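Local coordinates for DNA polymerase (Pyrobaculum calidifontis, PDB 5MDN), which probably catalyses template-directed DNA synthesis, adding nucleotides from deoxyribonucleoside triphosphates to a growing DNA strand and releasing diphosphate, at residues R210-R213 / G214-F218; G301-R305 / S306-L310; L341-A344 / E345-P349. All blocks are in the same frame, centred on the assembly; numbering follows the deposited sequence.

Interaction 1: R210-R213 / G214-F218; sequences RVIR and GFVDF
Phe215 N donates to Val211 O at 2.8 Å, the shortest of four i to i+4 backbone bonds here; the others join Gly214 to Arg210, Val216 to Ile212 and Asp217 to Arg213. The last of these pairs is linked a second time, through its side chains. Arg213 NE meets Asp217 OD2 at 3.2 Å in a nearly straight bond (166° at the hydrogen), part of a salt bridge. That oxygen lies in the guanidinium plane, but NE comes at it from above the carboxylate, and the two flat groups are turned 50° apart. A weak second bond ties Arg213 NH2 to Asp217 OD1 at 3.3 Å. The arginine starts with CG anti to its N (chi1 -169°), then bends at chi2 and chi3, which carries the guanidinium on to the next turn with Val216 CB over one face. All this sits on helix 209-222 of the exonuclease domain, a member of the RNase H clan, and the buried side of the helix packs on the domain's mixed sheet: Val211 and Phe215 rest on Leu189, and the Phe215 ring meets that of Phe168. A leucine in place of Arg213 would probably leave the Asp217 carboxylate without its salt-bridge mate on the turn before. Further round, Ile212 CG2 and Val216 CG2 lie 4.4 Å apart, Ile212 also touching Leu247 of helix 232-247.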
loop_
_atom_site.group_PDB
_atom_site.type_symbol
_atom_site.label_atom_id
_atom_site.label_comp_id
_atom_site.label_asym_id
_atom_site.label_seq_id
_atom_site.Cartn_x
_atom_site.Cartn_y
_atom_site.Cartn_z
ATOM N N ARG A 210 7.235 -23.374 -23.483
ATOM C CA ARG A 210 8.597 -22.850 -23.544
ATOM C C ARG A 210 8.804 -21.644 -22.634
ATOM O O ARG A 210 9.910 -21.447 -22.116
ATOM C CB ARG A 210 8.953 -22.473 -24.985
ATOM C CG ARG A 210 7.960 -21.527 -25.655
ATOM C CD ARG A 210 8.235 -21.384 -27.152
ATOM N NE ARG A 210 9.474 -20.645 -27.405
ATOM C CZ ARG A 210 10.013 -20.463 -28.607
ATOM N NH1 ARG A 210 9.429 -20.969 -29.685
ATOM N NH2 ARG A 210 11.144 -19.777 -28.727
ATOM N N VAL A 211 7.769 -20.824 -22.430
ATOM C CA VAL A 211 7.943 -19.573 -21.696
ATOM C C VAL A 211 7.923 -19.813 -20.189
ATOM O O VAL A 211 8.760 -19.276 -19.454
ATOM C CB VAL A 211 6.880 -18.545 -22.129
ATOM C CG1 VAL A 211 5.491 -19.156 -22.103
ATOM C CG2 VAL A 211 6.931 -17.321 -21.232
ATOM N N ILE A 212 6.975 -20.618 -19.700
ATOM C CA ILE A 212 6.953 -20.934 -18.273
ATOM C C ILE A 212 8.209 -21.701 -17.885
ATOM O O ILE A 212 8.804 -21.458 -16.827
ATOM C CB ILE A 212 5.673 -21.711 -17.908
ATOM C CG1 ILE A 212 4.436 -20.840 -18.124
ATOM C CG2 ILE A 212 5.729 -22.192 -16.461
ATOM C CD1 ILE A 212 3.126 -21.566 -17.878
ATOM N N ARG A 213 8.634 -22.636 -18.737
ATOM C CA ARG A 213 9.895 -23.330 -18.511
ATOM C C ARG A 213 11.065 -22.352 -18.504
ATOM O O ARG A 213 11.970 -22.457 -17.669
ATOM C CB ARG A 213 10.098 -24.397 -19.585
ATOM C CG ARG A 213 11.241 -25.351 -19.307
ATOM C CD ARG A 213 10.938 -26.209 -18.088
ATOM N NE ARG A 213 11.692 -25.803 -16.908
ATOM C CZ ARG A 213 11.289 -26.018 -15.660
ATOM N NH1 ARG A 213 10.141 -26.638 -15.429
ATOM N NH2 ARG A 213 12.039 -25.619 -14.642
ATOM N N GLY A 214 11.062 -21.394 -19.435
ATOM C CA GLY A 214 12.143 -20.422 -19.491
ATOM C C GLY A 214 12.165 -19.490 -18.294
ATOM O O GLY A 214 13.237 -19.149 -17.782
ATOM N N PHE A 215 10.988 -19.050 -17.842
ATOM C CA PHE A 215 10.915 -18.201 -16.655
ATOM C C PHE A 215 11.462 -18.924 -15.429
ATOM O O PHE A 215 12.290 -18.379 -14.689
ATOM C CB PHE A 215 9.475 -17.748 -16.420
ATOM C CG PHE A 215 9.303 -16.867 -15.214
ATOM C CD1 PHE A 215 10.125 -15.769 -15.016
ATOM C CD2 PHE A 215 8.313 -17.133 -14.283
ATOM C CE1 PHE A 215 9.966 -14.957 -13.905
ATOM C CE2 PHE A 215 8.149 -16.325 -13.172
ATOM C CZ PHE A 215 8.975 -15.236 -12.983
ATOM N N VAL A 216 10.995 -20.152 -15.190
ATOM C CA VAL A 216 11.429 -20.910 -14.018
ATOM C C VAL A 216 12.935 -21.143 -14.060
ATOM O O VAL A 216 13.637 -20.963 -13.059
ATOM C CB VAL A 216 10.652 -22.236 -13.918
ATOM C CG1 VAL A 216 11.210 -23.088 -12.796
ATOM C CG2 VAL A 216 9.173 -21.967 -13.693
ATOM N N ASP A 217 13.453 -21.549 -15.223
ATOM C CA ASP A 217 14.887 -21.803 -15.341
ATOM C C ASP A 217 15.701 -20.535 -15.115
ATOM O O ASP A 217 16.784 -20.586 -14.521
ATOM C CB ASP A 217 15.205 -22.411 -16.708
ATOM C CG ASP A 217 14.833 -23.878 -16.794
ATOM O OD1 ASP A 217 14.969 -24.581 -15.769
ATOM O OD2 ASP A 217 14.414 -24.329 -17.882
ATOM N N PHE A 218 15.201 -19.387 -15.582
ATOM C CA PHE A 218 15.939 -18.141 -15.398
ATOM C C PHE A 218 15.995 -17.741 -13.926
ATOM O O PHE A 218 17.045 -17.308 -13.437
ATOM C CB PHE A 218 15.319 -17.022 -16.235
ATOM C CG PHE A 218 16.177 -15.788 -16.320
ATOM C CD1 PHE A 218 17.120 -15.655 -17.327
ATOM C CD2 PHE A 218 16.047 -14.766 -15.394
ATOM C CE1 PHE A 218 17.913 -14.527 -17.410
ATOM C CE2 PHE A 218 16.838 -13.636 -15.472
ATOM C CZ PHE A 218 17.772 -13.516 -16.481
#

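Interaction 2: G301-R305 / S306-L310; sequences GVMKR and SERVL
Ser306 OG lies 3.8 Å from Lys304 CG, a loose contact at the surface. One residue on, Glu307 N donates to Lys304 O at 3.0 Å; the bond is bent, 137° at the hydrogen, and the donor stands above the carbonyl plane. With Arg305 and Ser306 in between, both in helical backbone geometry, this makes a type I beta turn. The Glu307 side chain runs out extended and crosses that of Lys304 obliquely, its CG 3.9 Å from Lys304 CB. Their charges do not meet: Lys304 NZ and Glu307 OE2 stay 5.3 Å apart, and an attraction between them is likely to be weak. The turn belongs to the loop that leaves helix 293-299 through a Schellman motif at Gly301, whose positive phi favours glycine, and leads toward helix 316-320. Arg308 is the buried member. Its CG goes anti to the backbone N (chi1 175°), and the chain crosses Met303 at about a right angle, NH1 approaching Met303 SD obliquely at 3.9 Å. The same guanidinium is held by helix 326-356, through a salt bridge from NH2 to Asp336 and a weak hydrogen bond from NH1 to Ser339. At Leu310, CD1 reaches Arg305 CG at 3.6 Å and lies over one face of the Arg305 guanidinium, whose NE forms a salt bridge with Asp294 of helix 293-299.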
loop_
_atom_site.group_PDB
_atom_site.type_symbol
_atom_site.label_atom_id
_atom_site.label_comp_id
_atom_site.label_asym_id
_atom_site.label_seq_id
_atom_site.Cartn_x
_atom_site.Cartn_y
_atom_site.Cartn_z
ATOM N N GLY A 301 9.607 9.729 -13.059
ATOM C CA GLY A 301 10.674 10.079 -13.981
ATOM C C GLY A 301 11.592 8.947 -14.388
ATOM O O GLY A 301 12.806 9.156 -14.503
ATOM N N VAL A 302 11.051 7.750 -14.604
ATOM C CA VAL A 302 11.882 6.636 -15.047
ATOM C C VAL A 302 11.705 6.435 -16.549
ATOM O O VAL A 302 12.622 5.970 -17.233
ATOM C CB VAL A 302 11.571 5.347 -14.257
ATOM C CG1 VAL A 302 11.520 5.638 -12.765
ATOM C CG2 VAL A 302 10.272 4.710 -14.720
ATOM N N MET A 303 10.523 6.769 -17.070
ATOM C CA MET A 303 10.272 6.644 -18.501
ATOM C C MET A 303 9.182 7.613 -18.930
ATOM O O MET A 303 8.119 7.668 -18.305
ATOM C CB MET A 303 9.859 5.214 -18.865
ATOM C CG MET A 303 9.949 4.911 -20.350
ATOM S SD MET A 303 9.846 3.148 -20.714
ATOM C CE MET A 303 11.388 2.576 -20.012
ATOM N N LYS A 304 9.445 8.367 -19.995
ATOM C CA LYS A 304 8.476 9.340 -20.473
ATOM C C LYS A 304 7.439 8.622 -21.326
ATOM O O LYS A 304 7.783 7.884 -22.254
ATOM C CB LYS A 304 9.154 10.459 -21.261
ATOM C CG LYS A 304 8.395 11.777 -21.182
ATOM C CD LYS A 304 9.327 12.974 -21.195
ATOM C CE LYS A 304 8.916 13.985 -20.135
ATOM N NZ LYS A 304 9.834 15.155 -20.084
ATOM N N ARG A 305 6.165 8.836 -20.994
ATOM C CA ARG A 305 5.069 8.175 -21.692
ATOM C C ARG A 305 5.059 8.493 -23.183
ATOM O O ARG A 305 4.699 7.635 -23.998
ATOM C CB ARG A 305 3.752 8.575 -21.032
ATOM C CG ARG A 305 2.544 7.748 -21.394
ATOM C CD ARG A 305 1.508 7.868 -20.283
ATOM N NE ARG A 305 0.169 7.485 -20.713
ATOM C CZ ARG A 305 -0.668 8.311 -21.333
ATOM N NH1 ARG A 305 -0.298 9.559 -21.588
ATOM N NH2 ARG A 305 -1.872 7.893 -21.696
ATOM N N SER A 306 5.459 9.708 -23.563
ATOM C CA SER A 306 5.511 10.069 -24.976
ATOM C C SER A 306 6.736 9.526 -25.702
ATOM O O SER A 306 6.744 9.515 -26.937
ATOM C CB SER A 306 5.465 11.590 -25.131
ATOM O OG SER A 306 6.564 12.204 -24.480
ATOM N N GLU A 307 7.766 9.079 -24.983
ATOM C CA GLU A 307 8.926 8.444 -25.597
ATOM C C GLU A 307 8.850 6.922 -25.531
ATOM O O GLU A 307 9.885 6.248 -25.520
ATOM C CB GLU A 307 10.223 8.934 -24.949
ATOM C CG GLU A 307 10.418 10.442 -24.960
ATOM C CD GLU A 307 11.714 10.857 -24.284
ATOM O OE1 GLU A 307 12.603 9.988 -24.115
ATOM O OE2 GLU A 307 11.844 12.049 -23.926
ATOM N N ARG A 308 7.640 6.369 -25.474
ATOM C CA ARG A 308 7.433 4.970 -25.129
ATOM C C ARG A 308 6.307 4.389 -25.970
ATOM O O ARG A 308 5.334 5.074 -26.297
ATOM C CB ARG A 308 7.105 4.799 -23.634
ATOM C CG ARG A 308 6.752 3.372 -23.252
ATOM C CD ARG A 308 5.444 3.324 -22.484
ATOM N NE ARG A 308 5.171 1.996 -21.940
ATOM C CZ ARG A 308 5.511 1.591 -20.723
ATOM N NH1 ARG A 308 6.142 2.413 -19.896
ATOM N NH2 ARG A 308 5.213 0.360 -20.330
ATOM N N VAL A 309 6.459 3.112 -26.325
ATOM C CA VAL A 309 5.432 2.402 -27.073
ATOM C C VAL A 309 4.252 2.114 -26.156
ATOM O O VAL A 309 4.426 1.725 -24.993
ATOM C CB VAL A 309 6.016 1.109 -27.669
ATOM C CG1 VAL A 309 4.953 0.331 -28.419
ATOM C CG2 VAL A 309 7.196 1.426 -28.576
ATOM N N LEU A 310 3.039 2.286 -26.678
ATOM C CA LEU A 310 1.822 2.084 -25.894
ATOM C C LEU A 310 0.798 1.334 -26.734
ATOM O O LEU A 310 0.309 1.855 -27.740
ATOM C CB LEU A 310 1.247 3.415 -25.408
ATOM C CG LEU A 310 1.964 4.072 -24.229
ATOM C CD1 LEU A 310 1.331 5.412 -23.904
ATOM C CD2 LEU A 310 1.916 3.151 -23.022
#

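Interaction 3: L341-A344 / E345-P349; sequences LGLA and EKLLP
Glu345 folds its side chain along the preceding turn, with OE2 3.7 Å from Leu341 CG. Its CG stands anti to its own carbonyl carbon, beside the backbone N (chi1 -68°), and the chain runs extended from there, which lays CG and the carboxylate alongside Leu341 O. That oxygen is already taken by the backbone: Glu345 N donates to it at 3.1 Å. No attraction is expected between the oxygen and the carboxylate, since both are acceptors; the contact is one of packing, with the charged end on the exposed side. The Leu341 side chain lies against Val165 and Ala167 of strand 165-172. The segments form a middle part of the long helix 326-356, here with buried leucines on one side and exposed Glu345 and Lys346 on another. Leu343 and Leu347, one turn apart, line up with CD2 and CD1 at 4.3 Å. The pair faces neighbouring helices, Leu343 on Leu293 and Val296 and Leu347 on Ile281 and Val282, while Phe300 touches both. Between them Leu343 O accepts Leu347 N at 2.8 Å, nearly along the C=O axis, and takes a weak bond from Lys346 N as well. Lys346 starts with CG anti to its carbonyl carbon (chi1 -58°), which sets CG near Gly342 O; bends at chi2 and chi4 then lead the amine off the helix. Ala344 O accepts Leu348 N at 2.7 Å, with Pro349 CD beside it at 3.6 Å. Proline has no N-H to give to the turn before, and the helix kinks at this residue.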
loop_
_atom_site.group_PDB
_atom_site.type_symbol
_atom_site.label_atom_id
_atom_site.label_comp_id
_atom_site.label_asym_id
_atom_site.label_seq_id
_atom_site.Cartn_x
_atom_site.Cartn_y
_atom_site.Cartn_z
ATOM N N LEU A 341 11.631 -2.240 -13.239
ATOM C CA LEU A 341 12.920 -2.185 -12.558
ATOM C C LEU A 341 13.336 -0.748 -12.275
ATOM O O LEU A 341 14.022 -0.486 -11.279
ATOM C CB LEU A 341 13.989 -2.900 -13.387
ATOM C CG LEU A 341 15.330 -3.113 -12.680
ATOM C CD1 LEU A 341 15.133 -3.918 -11.406
ATOM C CD2 LEU A 341 16.330 -3.797 -13.598
ATOM N N GLY A 342 12.940 0.192 -13.136
ATOM C CA GLY A 342 13.210 1.594 -12.862
ATOM C C GLY A 342 12.508 2.085 -11.610
ATOM O O GLY A 342 13.116 2.737 -10.757
ATOM N N LEU A 343 11.208 1.794 -11.497
ATOM C CA LEU A 343 10.472 2.128 -10.280
ATOM C C LEU A 343 11.105 1.481 -9.054
ATOM O O LEU A 343 11.220 2.115 -7.998
ATOM C CB LEU A 343 9.011 1.697 -10.405
ATOM C CG LEU A 343 8.026 2.674 -11.042
ATOM C CD1 LEU A 343 6.717 1.971 -11.365
ATOM C CD2 LEU A 343 7.783 3.860 -10.123
ATOM N N ALA A 344 11.498 0.209 -9.170
ATOM C CA ALA A 344 12.104 -0.493 -8.042
ATOM C C ALA A 344 13.342 0.234 -7.531
ATOM O O ALA A 344 13.521 0.390 -6.318
ATOM C CB ALA A 344 12.452 -1.925 -8.445
ATOM N N GLU A 345 14.203 0.696 -8.440
ATOM C CA GLU A 345 15.397 1.426 -8.024
ATOM C C GLU A 345 15.055 2.654 -7.186
ATOM O O GLU A 345 15.848 3.059 -6.329
ATOM C CB GLU A 345 16.212 1.827 -9.252
ATOM C CG GLU A 345 16.844 0.647 -9.979
ATOM C CD GLU A 345 17.146 0.947 -11.437
ATOM O OE1 GLU A 345 17.210 2.141 -11.799
ATOM O OE2 GLU A 345 17.324 -0.012 -12.219
ATOM N N LYS A 346 13.890 3.256 -7.416
ATOM C CA LYS A 346 13.468 4.424 -6.650
ATOM C C LYS A 346 12.707 4.059 -5.379
ATOM O O LYS A 346 12.883 4.716 -4.347
ATOM C CB LYS A 346 12.607 5.341 -7.523
ATOM C CG LYS A 346 13.296 5.822 -8.788
ATOM C CD LYS A 346 12.892 7.252 -9.118
ATOM C CE LYS A 346 13.736 7.823 -10.244
ATOM N NZ LYS A 346 15.181 7.821 -9.898
ATOM N N LEU A 347 11.853 3.036 -5.429
ATOM C CA LEU A 347 10.982 2.712 -4.304
ATOM C C LEU A 347 11.537 1.632 -3.385
ATOM O O LEU A 347 11.283 1.677 -2.176
ATOM C CB LEU A 347 9.603 2.273 -4.811
ATOM C CG LEU A 347 8.846 3.253 -5.711
ATOM C CD1 LEU A 347 7.446 2.736 -5.997
ATOM C CD2 LEU A 347 8.792 4.638 -5.083
ATOM N N LEU A 348 12.280 0.663 -3.920
ATOM C CA LEU A 348 12.733 -0.457 -3.097
ATOM C C LEU A 348 13.655 -0.050 -1.950
ATOM O O LEU A 348 13.526 -0.640 -0.864
ATOM C CB LEU A 348 13.409 -1.513 -3.982
ATOM C CG LEU A 348 13.653 -2.890 -3.366
ATOM C CD1 LEU A 348 12.341 -3.519 -2.925
ATOM C CD2 LEU A 348 14.382 -3.789 -4.351
ATOM N N PRO A 349 14.596 0.896 -2.104
ATOM C CA PRO A 349 15.395 1.299 -0.932
ATOM C C PRO A 349 14.551 1.804 0.227
ATOM O O PRO A 349 14.894 1.560 1.391
ATOM C CB PRO A 349 16.308 2.398 -1.494
ATOM C CG PRO A 349 16.420 2.088 -2.935
ATOM C CD PRO A 349 15.085 1.541 -3.337
#

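Interactions 2 and 3 touch: Val302 of the loop sets CG1 against the backbone of helix 326-356, 3.9 Å from Gly342 C, and packs on the aliphatic end of Lys346. Interaction 1 stands apart, its nearest atoms about 10 Å from interaction 3 and about 17 Å from interaction 2. All three lie near Asp169, which with Asp236 binds magnesium in a structure of this protein, though neither holds an ion in this model. Between side chains, Asp169 is about 9 Å from Phe215, 7 Å from Arg308 and 10 Å from Leu341; Phe215 is also about 8 Å from Asp236. A magnesium ion not bound to either aspartate lies about 9 Å from the Arg308 side chain.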